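Local coordinates for protein putative exotoxin (superantigen) (Streptococcus pyogenes, PDB 1TY0) that probably acts as a secreted superantigen toxin of the staphylococcal/streptococcal family that can use one surface for both T-cell receptor binding and dimerization, and has a zinc-binding site, at residues D24-I30 with N67-F73; E161-N165 with K199-F204; L14-I20 with R183-K189. All blocks are in the same frame, centred on the assembly; numbering follows the deposited sequence.

In the fold
The three contacts sample both halves of the two-domain superantigen fold and the seam between them. Contact 1 joins strands 23-26 and 28-33 to strand 69-74 in the OB-fold domain; contact 2 joins strands 157-164 and 201-209 in the beta-grasp domain, their centres about 24 Å apart. Contact 3 packs helix 5-18 against helix 183-187, with its centre about 23 Å from that of contact 1 and about 24 Å from that of contact 2. Contact 1 is complete before the first segment of contact 2 begins, and both its segments fall between those of contact 3; contacts 2 and 3 alternate. Contact 3 ties the N-terminal helix to the C-terminal half and also borders the second subunit.

Contact 1. Residues D24-I30 with N67-F73; sequences DYTNCNI and NQKVNIF
Two antiparallel strand pairings of the OB-fold sheet, joined through a G1 beta bulge, define this contact: N27 and C28 together face V70, and the register shifts by one. On one side of the bulge strand 24-26 runs at 164° to strand 69-73; beyond the corner at N27, strand 28-30 meets it at 116°. Y25 and I72 form one hydrogen-bonded pair, with I72 N 2.7 Å from Y25 O, and C28 and V70 form another, V70 N lying 2.7 Å from C28 O. At the bulge the extra amide is taken by a side chain: N27 N donates to N71 OD1 at 2.8 Å, nearly straight onto the amide oxygen. With CG beside its own backbone N (chi1 -68°), N71 brings OD1 back to the corner, while its ND2 is held by N98. Past the bulge, I30 N donates to Q68 O and N67 N to I30 O. The I30 chain crosses V70 at about a right angle, its CD1 tip 3.5 Å from V70 CG1, and both side chains also touch I40. At the opposite end the D24 carboxylate lies obliquely beside the F73 ring, OD2 3.6 Å from CE2, and a water donates to both D24 OD1 and I72 O. A strongly bent first strand, bulged where it turns and paired along both arms, fits the curved barrel of the OB fold; strand 28-33 also pairs with 37-41.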
loop_
_atom_site.group_PDB
_atom_site.type_symbol
_atom_site.label_atom_id
_atom_site.label_comp_id
_atom_site.label_asym_id
_atom_site.label_seq_id
_atom_site.Cartn_x
_atom_site.Cartn_y
_atom_site.Cartn_z
ATOM N N ASP A 24 -0.884 7.109 -6.527
ATOM C CA ASP A 24 -0.093 8.189 -7.104
ATOM C C ASP A 24 -0.199 8.197 -8.623
ATOM O O ASP A 24 0.391 7.347 -9.296
ATOM C CB ASP A 24 1.365 7.966 -6.671
ATOM C CG ASP A 24 2.313 9.056 -7.131
ATOM O OD1 ASP A 24 1.956 9.870 -8.002
ATOM O OD2 ASP A 24 3.451 9.079 -6.612
ATOM N N TYR A 25 -0.956 9.151 -9.163
ATOM C CA TYR A 25 -1.129 9.255 -10.611
ATOM C C TYR A 25 -1.136 10.712 -11.029
ATOM O O TYR A 25 -1.695 11.554 -10.332
ATOM C CB TYR A 25 -2.444 8.596 -11.030
ATOM C CG TYR A 25 -2.419 7.096 -10.860
ATOM C CD1 TYR A 25 -1.792 6.287 -11.799
ATOM C CD2 TYR A 25 -2.965 6.492 -9.726
ATOM C CE1 TYR A 25 -1.703 4.909 -11.620
ATOM C CE2 TYR A 25 -2.878 5.116 -9.534
ATOM C CZ TYR A 25 -2.244 4.333 -10.486
ATOM O OH TYR A 25 -2.114 2.978 -10.300
ATOM N N THR A 26 -0.538 11.011 -12.178
ATOM C CA THR A 26 -0.491 12.393 -12.635
ATOM C C THR A 26 -1.206 12.630 -13.964
ATOM O O THR A 26 -1.337 11.720 -14.791
ATOM C CB THR A 26 0.969 12.877 -12.761
ATOM O OG1 THR A 26 1.692 11.990 -13.621
ATOM C CG2 THR A 26 1.645 12.900 -11.392
ATOM N N ASN A 27 -1.680 13.859 -14.139
ATOM C CA ASN A 27 -2.362 14.290 -15.359
ATOM C C ASN A 27 -3.567 13.412 -15.702
ATOM O O ASN A 27 -3.666 12.869 -16.801
ATOM C CB ASN A 27 -1.356 14.302 -16.515
ATOM C CG ASN A 27 -1.910 14.951 -17.767
ATOM O OD1 ASN A 27 -2.554 15.996 -17.703
ATOM N ND2 ASN A 27 -1.648 14.339 -18.914
ATOM N N CYS A 28 -4.488 13.300 -14.749
ATOM C CA CYS A 28 -5.691 12.491 -14.905
ATOM C C CYS A 28 -6.915 13.369 -15.120
ATOM O O CYS A 28 -7.018 14.455 -14.556
ATOM C CB CYS A 28 -5.907 11.642 -13.658
ATOM S SG CYS A 28 -4.494 10.606 -13.280
ATOM N N ASN A 29 -7.858 12.879 -15.911
ATOM C CA ASN A 29 -9.059 13.651 -16.205
ATOM C C ASN A 29 -10.180 13.515 -15.185
ATOM O O ASN A 29 -10.509 12.408 -14.750
ATOM C CB ASN A 29 -9.607 13.261 -17.578
ATOM C CG ASN A 29 -10.756 14.144 -18.012
ATOM O OD1 ASN A 29 -11.924 13.761 -17.928
ATOM N ND2 ASN A 29 -10.430 15.346 -18.464
ATOM N N ILE A 30 -10.763 14.648 -14.805
ATOM C CA ILE A 30 -11.898 14.645 -13.885
ATOM C C ILE A 30 -13.104 14.294 -14.745
ATOM O O ILE A 30 -13.570 15.120 -15.532
ATOM C CB ILE A 30 -12.146 16.035 -13.252
ATOM C CG1 ILE A 30 -10.971 16.415 -12.344
ATOM C CG2 ILE A 30 -13.450 16.017 -12.447
ATOM C CD1 ILE A 30 -11.130 17.757 -11.652
ATOM N N ASN A 67 -13.535 17.564 -16.671
ATOM C CA ASN A 67 -12.536 17.451 -17.724
ATOM C C ASN A 67 -11.267 18.266 -17.518
ATOM O O ASN A 67 -10.482 18.464 -18.442
ATOM C CB ASN A 67 -13.174 17.741 -19.078
ATOM C CG ASN A 67 -14.284 16.763 -19.396
ATOM O OD1 ASN A 67 -14.123 15.555 -19.213
ATOM N ND2 ASN A 67 -15.419 17.274 -19.860
ATOM N N GLN A 68 -11.078 18.731 -16.289
ATOM C CA GLN A 68 -9.876 19.460 -15.918
ATOM C C GLN A 68 -8.896 18.333 -15.595
ATOM O O GLN A 68 -9.313 17.265 -15.136
ATOM C CB GLN A 68 -10.129 20.294 -14.660
ATOM C CG GLN A 68 -8.929 21.067 -14.140
ATOM C CD GLN A 68 -9.215 21.770 -12.820
ATOM O OE1 GLN A 68 -10.376 21.973 -12.444
ATOM N NE2 GLN A 68 -8.154 22.157 -12.111
ATOM N N LYS A 69 -7.610 18.553 -15.850
ATOM C CA LYS A 69 -6.602 17.545 -15.550
ATOM C C LYS A 69 -6.106 17.767 -14.130
ATOM O O LYS A 69 -5.872 18.903 -13.710
ATOM C CB LYS A 69 -5.429 17.644 -16.531
ATOM C CG LYS A 69 -5.786 17.300 -17.969
ATOM C CD LYS A 69 -6.289 15.871 -18.082
ATOM C CE LYS A 69 -6.653 15.520 -19.522
ATOM N NZ LYS A 69 -7.766 16.360 -20.038
ATOM N N VAL A 70 -5.959 16.680 -13.382
ATOM C CA VAL A 70 -5.493 16.778 -12.009
ATOM C C VAL A 70 -4.488 15.697 -11.668
ATOM O O VAL A 70 -4.348 14.704 -12.386
ATOM C CB VAL A 70 -6.664 16.654 -11.002
ATOM C CG1 VAL A 70 -7.639 17.812 -11.178
ATOM C CG2 VAL A 70 -7.379 15.326 -11.195
ATOM N N ASN A 71 -3.774 15.917 -10.569
ATOM C CA ASN A 71 -2.820 14.945 -10.066
ATOM C C ASN A 71 -3.433 14.349 -8.818
ATOM O O ASN A 71 -4.172 15.021 -8.088
ATOM C CB ASN A 71 -1.493 15.607 -9.720
ATOM C CG ASN A 71 -0.774 16.116 -10.947
ATOM O OD1 ASN A 71 -0.823 15.486 -11.999
ATOM N ND2 ASN A 71 -0.094 17.252 -10.818
ATOM N N ILE A 72 -3.119 13.086 -8.573
ATOM C CA ILE A 72 -3.650 12.385 -7.424
ATOM C C ILE A 72 -2.539 11.824 -6.556
ATOM O O ILE A 72 -1.615 11.181 -7.055
ATOM C CB ILE A 72 -4.513 11.179 -7.853
ATOM C CG1 ILE A 72 -5.682 11.646 -8.716
ATOM C CG2 ILE A 72 -4.998 10.418 -6.612
ATOM C CD1 ILE A 72 -6.449 10.500 -9.361
ATOM N N PHE A 73 -2.626 12.095 -5.263
ATOM C CA PHE A 73 -1.691 11.517 -4.303
ATOM C C PHE A 73 -2.521 11.345 -3.049
ATOM O O PHE A 73 -2.667 12.274 -2.246
ATOM C CB PHE A 73 -0.491 12.408 -3.995
ATOM C CG PHE A 73 0.616 11.667 -3.293
ATOM C CD1 PHE A 73 0.508 11.353 -1.942
ATOM C CD2 PHE A 73 1.722 11.208 -4.000
ATOM C CE1 PHE A 73 1.485 10.586 -1.308
ATOM C CE2 PHE A 73 2.706 10.440 -3.371
ATOM C CZ PHE A 73 2.582 10.129 -2.022
HETATM O O HOH W 1 0.740 12.272 -7.677
#

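Contact 2. Residues E161-N165 with K199-F204; sequences EIAIN and KDFSHF
Strands 161-164 and 201-204 run antiparallel, 156° between their directions and 4.7 Å between axes at closest approach, with a classic beta bulge where S202 and H203 both face A163. Three backbone bonds carry the pairing. A163 N donates to H203 O at 2.8 Å, the A163 carbonyl receives S202 N, and N165 N reaches D200 O at 2.8 Å with a nearly straight N-H, extending the pairing past the end of the strand.

On the face bearing A163 and H203, the alanine methyl sits over the imidazole: CB is 3.7 Å from the ring centroid and 24° off its normal, a CH-pi contact displaced toward the rim at CE1. The H203 ring reaches that methyl because CG stands between the backbone N and the carbonyl carbon (chi1 61°). Its rotation has a second restraint in the ring plane, where S202 OG is 2.8 Å from ND1 in a hydrogen bond whose donor may be either partner. H203, H169 and D205 bind zinc in this protein, although no zinc is bound to this chain here; the A163 methyl also touches H169, so the same small side chain borders two of the three ligands.

The other face is apolar. I162 divides its branches between two phenylalanines, CG2 meeting the edge of F201 at 3.5 Å from CE1, and CD1 lying 3.4 Å from F204 CB. I164 CD1 approaches the F201 edge more loosely, while its CG2 rests on D200 CB.

This apolar face turns toward helix 131-146, through I162 on F134 and F204 on I138, and I196 of strand 195-197 touches both isoleucines; strand 168-173 continues the sheet beside 157-164, and strand 105-110 flanks 201-209 on its other edge.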
loop_
_atom_site.group_PDB
_atom_site.type_symbol
_atom_site.label_atom_id
_atom_site.label_comp_id
_atom_site.label_asym_id
_atom_site.label_seq_id
_atom_site.Cartn_x
_atom_site.Cartn_y
_atom_site.Cartn_z
ATOM N N GLU A 161 5.069 21.215 11.271
ATOM C CA GLU A 161 4.670 22.571 10.933
ATOM C C GLU A 161 5.240 22.950 9.580
ATOM O O GLU A 161 6.436 22.790 9.332
ATOM C CB GLU A 161 5.157 23.564 11.989
ATOM C CG GLU A 161 4.642 23.295 13.391
ATOM C CD GLU A 161 4.756 24.514 14.284
ATOM O OE1 GLU A 161 5.793 25.209 14.211
ATOM O OE2 GLU A 161 3.813 24.776 15.062
ATOM N N ILE A 162 4.374 23.445 8.705
ATOM C CA ILE A 162 4.792 23.851 7.376
ATOM C C ILE A 162 4.710 25.363 7.250
ATOM O O ILE A 162 3.636 25.949 7.394
ATOM C CB ILE A 162 3.905 23.209 6.294
ATOM C CG1 ILE A 162 3.918 21.690 6.453
ATOM C CG2 ILE A 162 4.401 23.606 4.910
ATOM C CD1 ILE A 162 5.300 21.090 6.402
ATOM N N ALA A 163 5.852 25.987 6.986
ATOM C CA ALA A 163 5.911 27.433 6.840
ATOM C C ALA A 163 5.630 27.851 5.402
ATOM O O ALA A 163 6.349 27.472 4.477
ATOM C CB ALA A 163 7.278 27.943 7.275
ATOM N N ILE A 164 4.570 28.631 5.230
ATOM C CA ILE A 164 4.164 29.133 3.925
ATOM C C ILE A 164 4.317 30.651 3.965
ATOM O O ILE A 164 4.024 31.278 4.983
ATOM C CB ILE A 164 2.685 28.792 3.638
ATOM C CG1 ILE A 164 2.449 27.294 3.837
ATOM C CG2 ILE A 164 2.310 29.229 2.233
ATOM C CD1 ILE A 164 3.288 26.404 2.946
ATOM N N ASN A 165 4.779 31.239 2.865
ATOM C CA ASN A 165 4.963 32.684 2.808
ATOM C C ASN A 165 3.680 33.385 3.244
ATOM O O ASN A 165 2.604 33.112 2.712
ATOM C CB ASN A 165 5.333 33.128 1.387
ATOM C CG ASN A 165 6.581 32.436 0.858
ATOM O OD1 ASN A 165 7.579 32.291 1.568
ATOM N ND2 ASN A 165 6.534 32.019 -0.405
ATOM N N LYS A 199 5.875 27.214 -4.645
ATOM C CA LYS A 199 6.515 28.526 -4.683
ATOM C C LYS A 199 6.256 29.339 -3.420
ATOM O O LYS A 199 6.995 30.282 -3.124
ATOM C CB LYS A 199 6.054 29.313 -5.913
ATOM C CG LYS A 199 4.571 29.643 -5.945
ATOM C CD LYS A 199 4.247 30.499 -7.165
ATOM C CE LYS A 199 2.759 30.787 -7.282
ATOM N NZ LYS A 199 2.209 31.453 -6.069
ATOM N N ASP A 200 5.210 28.973 -2.682
ATOM C CA ASP A 200 4.858 29.657 -1.438
ATOM C C ASP A 200 5.450 28.924 -0.242
ATOM O O ASP A 200 5.397 29.412 0.888
ATOM C CB ASP A 200 3.337 29.735 -1.262
ATOM C CG ASP A 200 2.661 30.532 -2.357
ATOM O OD1 ASP A 200 3.217 31.574 -2.766
ATOM O OD2 ASP A 200 1.568 30.120 -2.801
ATOM N N PHE A 201 6.008 27.747 -0.499
ATOM C CA PHE A 201 6.610 26.928 0.548
ATOM C C PHE A 201 7.974 27.466 0.971
ATOM O O PHE A 201 8.855 27.667 0.135
ATOM C CB PHE A 201 6.761 25.492 0.051
ATOM C CG PHE A 201 7.433 24.580 1.031
ATOM C CD1 PHE A 201 6.763 24.144 2.168
ATOM C CD2 PHE A 201 8.742 24.164 0.822
ATOM C CE1 PHE A 201 7.390 23.301 3.087
ATOM C CE2 PHE A 201 9.378 23.324 1.734
ATOM C CZ PHE A 201 8.702 22.892 2.868
ATOM N N SER A 202 8.149 27.693 2.270
ATOM C CA SER A 202 9.419 28.203 2.783
ATOM C C SER A 202 10.277 27.081 3.352
ATOM O O SER A 202 11.405 26.863 2.917
ATOM C CB SER A 202 9.174 29.251 3.865
ATOM O OG SER A 202 10.399 29.643 4.455
ATOM N N HIS A 203 9.728 26.374 4.334
ATOM C CA HIS A 203 10.422 25.265 4.976
ATOM C C HIS A 203 9.444 24.585 5.915
ATOM O O HIS A 203 8.281 24.970 5.999
ATOM C CB HIS A 203 11.622 25.769 5.781
ATOM C CG HIS A 203 11.255 26.711 6.884
ATOM N ND1 HIS A 203 10.867 28.014 6.653
ATOM C CD2 HIS A 203 11.180 26.530 8.225
ATOM C CE1 HIS A 203 10.569 28.593 7.802
ATOM N NE2 HIS A 203 10.750 27.716 8.771
ATOM N N PHE A 204 9.917 23.570 6.624
ATOM C CA PHE A 204 9.064 22.871 7.567
ATOM C C PHE A 204 9.833 22.632 8.855
ATOM O O PHE A 204 11.058 22.754 8.899
ATOM C CB PHE A 204 8.581 21.540 6.974
ATOM C CG PHE A 204 9.640 20.479 6.901
ATOM C CD1 PHE A 204 9.881 19.643 7.983
ATOM C CD2 PHE A 204 10.396 20.312 5.744
ATOM C CE1 PHE A 204 10.861 18.651 7.917
ATOM C CE2 PHE A 204 11.376 19.326 5.664
ATOM C CZ PHE A 204 11.610 18.492 6.753
#

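Contact 3. Residues L14-I20 with R183-K189; sequences LNYAYEI and RSDIFKK
R183, at the start of its segment, inserts its side chain against the C-terminal end of the N-terminal helix, in a nearly perpendicular helix-helix packing (88°, axes 10.1 Å apart) between that helix and the short helix 183-187 of the beta-grasp domain, where the two halves of the superantigen fold meet. Straight through its middle torsions, the chain carries the guanidinium past A17 to a stack on Y16: the planes are 21° apart and CZ is 4.2 Å from the ring centroid, an off-centre cation-pi contact. I20 CD1 lies over the opposite face, so the flat group is sandwiched. Two carbonyls near the helix end also hold it, NH2 donating to Y16 O at 2.8 Å and NE to A17 O at 2.9 Å. Both oxygens are tilted out of the guanidinium plane, consistent with a compromise between bonding and stacking. The remaining nitrogen, NH1, bonds to E19 O of the second subunit, and the reciprocal bond joins E19 O here to R183 NH1 of that subunit; Y16 meets its counterpart there as well. This side of the packing is thus part of the dimer contact.

I186 follows one turn later. Its CD1 touches A17 CB at 3.7 Å and, more distantly, L14 CD2, whereas the CG2 branch reaches CE2 of Y18.

F187 then presents an edge to the face of Y18 in a T-shaped pair, with centroids 5.5 Å apart and planes at 66°. The same ring edge, through CZ, approaches A17 O.

Finally, K189 bends at its last torsion to bring NZ near the edge of the Y18 ring. That ammonium forms a salt bridge with D176 and donates to I186 O; Y18 OH bonds to Y190 OH and also accepts from K189 NZ at 2.9 Å.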
loop_
_atom_site.group_PDB
_atom_site.type_symbol
_atom_site.label_atom_id
_atom_site.label_comp_id
_atom_site.label_asym_id
_atom_site.label_seq_id
_atom_site.Cartn_x
_atom_site.Cartn_y
_atom_site.Cartn_z
ATOM N N LEU A 14 -0.788 3.949 14.281
ATOM C CA LEU A 14 -0.227 4.882 13.314
ATOM C C LEU A 14 0.812 4.221 12.425
ATOM O O LEU A 14 0.862 4.476 11.218
ATOM C CB LEU A 14 0.387 6.079 14.038
ATOM C CG LEU A 14 -0.655 7.029 14.628
ATOM C CD1 LEU A 14 -0.023 7.971 15.642
ATOM C CD2 LEU A 14 -1.303 7.798 13.487
ATOM N N ASN A 15 1.638 3.363 13.017
ATOM C CA ASN A 15 2.671 2.684 12.255
ATOM C C ASN A 15 2.013 1.831 11.182
ATOM O O ASN A 15 2.445 1.824 10.029
ATOM C CB ASN A 15 3.538 1.824 13.175
ATOM C CG ASN A 15 4.835 1.412 12.516
ATOM O OD1 ASN A 15 4.916 0.364 11.878
ATOM N ND2 ASN A 15 5.853 2.255 12.642
ATOM N N TYR A 16 0.952 1.127 11.556
ATOM C CA TYR A 16 0.241 0.301 10.594
ATOM C C TYR A 16 -0.442 1.136 9.515
ATOM O O TYR A 16 -0.344 0.829 8.330
ATOM C CB TYR A 16 -0.825 -0.551 11.279
ATOM C CG TYR A 16 -1.896 -0.999 10.309
ATOM C CD1 TYR A 16 -1.585 -1.826 9.229
ATOM C CD2 TYR A 16 -3.211 -0.551 10.438
ATOM C CE1 TYR A 16 -2.558 -2.194 8.302
ATOM C CE2 TYR A 16 -4.188 -0.912 9.515
ATOM C CZ TYR A 16 -3.855 -1.733 8.451
ATOM O OH TYR A 16 -4.817 -2.090 7.534
ATOM N N ALA A 17 -1.149 2.180 9.935
ATOM C CA ALA A 17 -1.873 3.032 9.000
ATOM C C ALA A 17 -0.990 3.632 7.913
ATOM O O ALA A 17 -1.353 3.614 6.737
ATOM C CB ALA A 17 -2.592 4.152 9.759
ATOM N N TYR A 18 0.175 4.146 8.298
ATOM C CA TYR A 18 1.070 4.776 7.336
ATOM C C TYR A 18 2.077 3.875 6.608
ATOM O O TYR A 18 2.815 4.346 5.749
ATOM C CB TYR A 18 1.770 5.964 8.009
ATOM C CG TYR A 18 0.857 7.169 8.153
ATOM C CD1 TYR A 18 0.659 8.045 7.088
ATOM C CD2 TYR A 18 0.162 7.412 9.341
ATOM C CE1 TYR A 18 -0.209 9.138 7.194
ATOM C CE2 TYR A 18 -0.713 8.505 9.459
ATOM C CZ TYR A 18 -0.891 9.361 8.379
ATOM O OH TYR A 18 -1.743 10.441 8.484
ATOM N N GLU A 19 2.121 2.591 6.956
ATOM C CA GLU A 19 3.007 1.648 6.261
ATOM C C GLU A 19 2.144 1.184 5.097
ATOM O O GLU A 19 1.589 0.091 5.115
ATOM C CB GLU A 19 3.357 0.464 7.165
ATOM C CG GLU A 19 4.534 0.721 8.095
ATOM C CD GLU A 19 5.860 0.702 7.361
ATOM O OE1 GLU A 19 6.227 -0.366 6.820
ATOM O OE2 GLU A 19 6.535 1.752 7.319
ATOM N N ILE A 20 2.042 2.033 4.083
ATOM C CA ILE A 20 1.182 1.759 2.946
ATOM C C ILE A 20 1.711 2.363 1.646
ATOM O O ILE A 20 2.555 3.256 1.660
ATOM C CB ILE A 20 -0.216 2.343 3.243
ATOM C CG1 ILE A 20 -1.185 2.087 2.092
ATOM C CG2 ILE A 20 -0.092 3.833 3.503
ATOM C CD1 ILE A 20 -2.585 2.576 2.395
ATOM N N ARG A 183 -7.673 3.143 9.252
ATOM C CA ARG A 183 -7.055 4.049 8.294
ATOM C C ARG A 183 -8.054 5.129 7.901
ATOM O O ARG A 183 -7.689 6.290 7.744
ATOM C CB ARG A 183 -6.567 3.292 7.057
ATOM C CG ARG A 183 -5.148 2.778 7.210
ATOM C CD ARG A 183 -4.709 1.925 6.027
ATOM N NE ARG A 183 -3.317 1.518 6.186
ATOM C CZ ARG A 183 -2.777 0.442 5.623
ATOM N NH1 ARG A 183 -3.510 -0.355 4.855
ATOM N NH2 ARG A 183 -1.498 0.162 5.832
ATOM N N SER A 184 -9.319 4.743 7.756
ATOM C CA SER A 184 -10.358 5.702 7.408
ATOM C C SER A 184 -10.411 6.806 8.461
ATOM O O SER A 184 -10.458 7.988 8.124
ATOM C CB SER A 184 -11.721 5.018 7.329
ATOM O OG SER A 184 -12.733 5.956 7.013
ATOM N N ASP A 185 -10.409 6.417 9.734
ATOM C CA ASP A 185 -10.459 7.399 10.821
ATOM C C ASP A 185 -9.281 8.365 10.768
ATOM O O ASP A 185 -9.460 9.578 10.898
ATOM C CB ASP A 185 -10.436 6.719 12.195
ATOM C CG ASP A 185 -11.659 5.871 12.461
ATOM O OD1 ASP A 185 -12.758 6.225 11.985
ATOM O OD2 ASP A 185 -11.518 4.858 13.173
ATOM N N ILE A 186 -8.083 7.818 10.578
ATOM C CA ILE A 186 -6.857 8.615 10.551
ATOM C C ILE A 186 -6.689 9.477 9.307
ATOM O O ILE A 186 -6.150 10.584 9.378
ATOM C CB ILE A 186 -5.615 7.700 10.710
ATOM C CG1 ILE A 186 -5.640 7.038 12.094
ATOM C CG2 ILE A 186 -4.329 8.508 10.558
ATOM C CD1 ILE A 186 -4.673 5.885 12.250
ATOM N N PHE A 187 -7.158 8.983 8.168
ATOM C CA PHE A 187 -7.025 9.721 6.917
ATOM C C PHE A 187 -8.145 10.731 6.656
ATOM O O PHE A 187 -8.018 11.573 5.774
ATOM C CB PHE A 187 -6.956 8.753 5.724
ATOM C CG PHE A 187 -5.800 7.788 5.764
ATOM C CD1 PHE A 187 -4.705 7.993 6.603
ATOM C CD2 PHE A 187 -5.798 6.676 4.919
ATOM C CE1 PHE A 187 -3.626 7.103 6.600
ATOM C CE2 PHE A 187 -4.728 5.783 4.907
ATOM C CZ PHE A 187 -3.638 5.996 5.748
ATOM N N LYS A 188 -9.235 10.655 7.412
ATOM C CA LYS A 188 -10.351 11.570 7.194
ATOM C C LYS A 188 -9.941 13.037 7.222
ATOM O O LYS A 188 -10.562 13.868 6.565
ATOM C CB LYS A 188 -11.463 11.315 8.218
ATOM C CG LYS A 188 -12.761 10.820 7.586
ATOM C CD LYS A 188 -13.776 10.395 8.635
ATOM C CE LYS A 188 -15.112 10.036 8.003
ATOM N NZ LYS A 188 -14.997 8.954 6.989
ATOM N N LYS A 189 -8.893 13.355 7.974
ATOM C CA LYS A 189 -8.429 14.737 8.046
ATOM C C LYS A 189 -8.085 15.277 6.662
ATOM O O LYS A 189 -8.232 16.473 6.400
ATOM C CB LYS A 189 -7.202 14.847 8.966
ATOM C CG LYS A 189 -6.037 13.922 8.599
ATOM C CD LYS A 189 -4.798 14.238 9.450
ATOM C CE LYS A 189 -3.646 13.276 9.187
ATOM N NZ LYS A 189 -3.821 11.952 9.841
#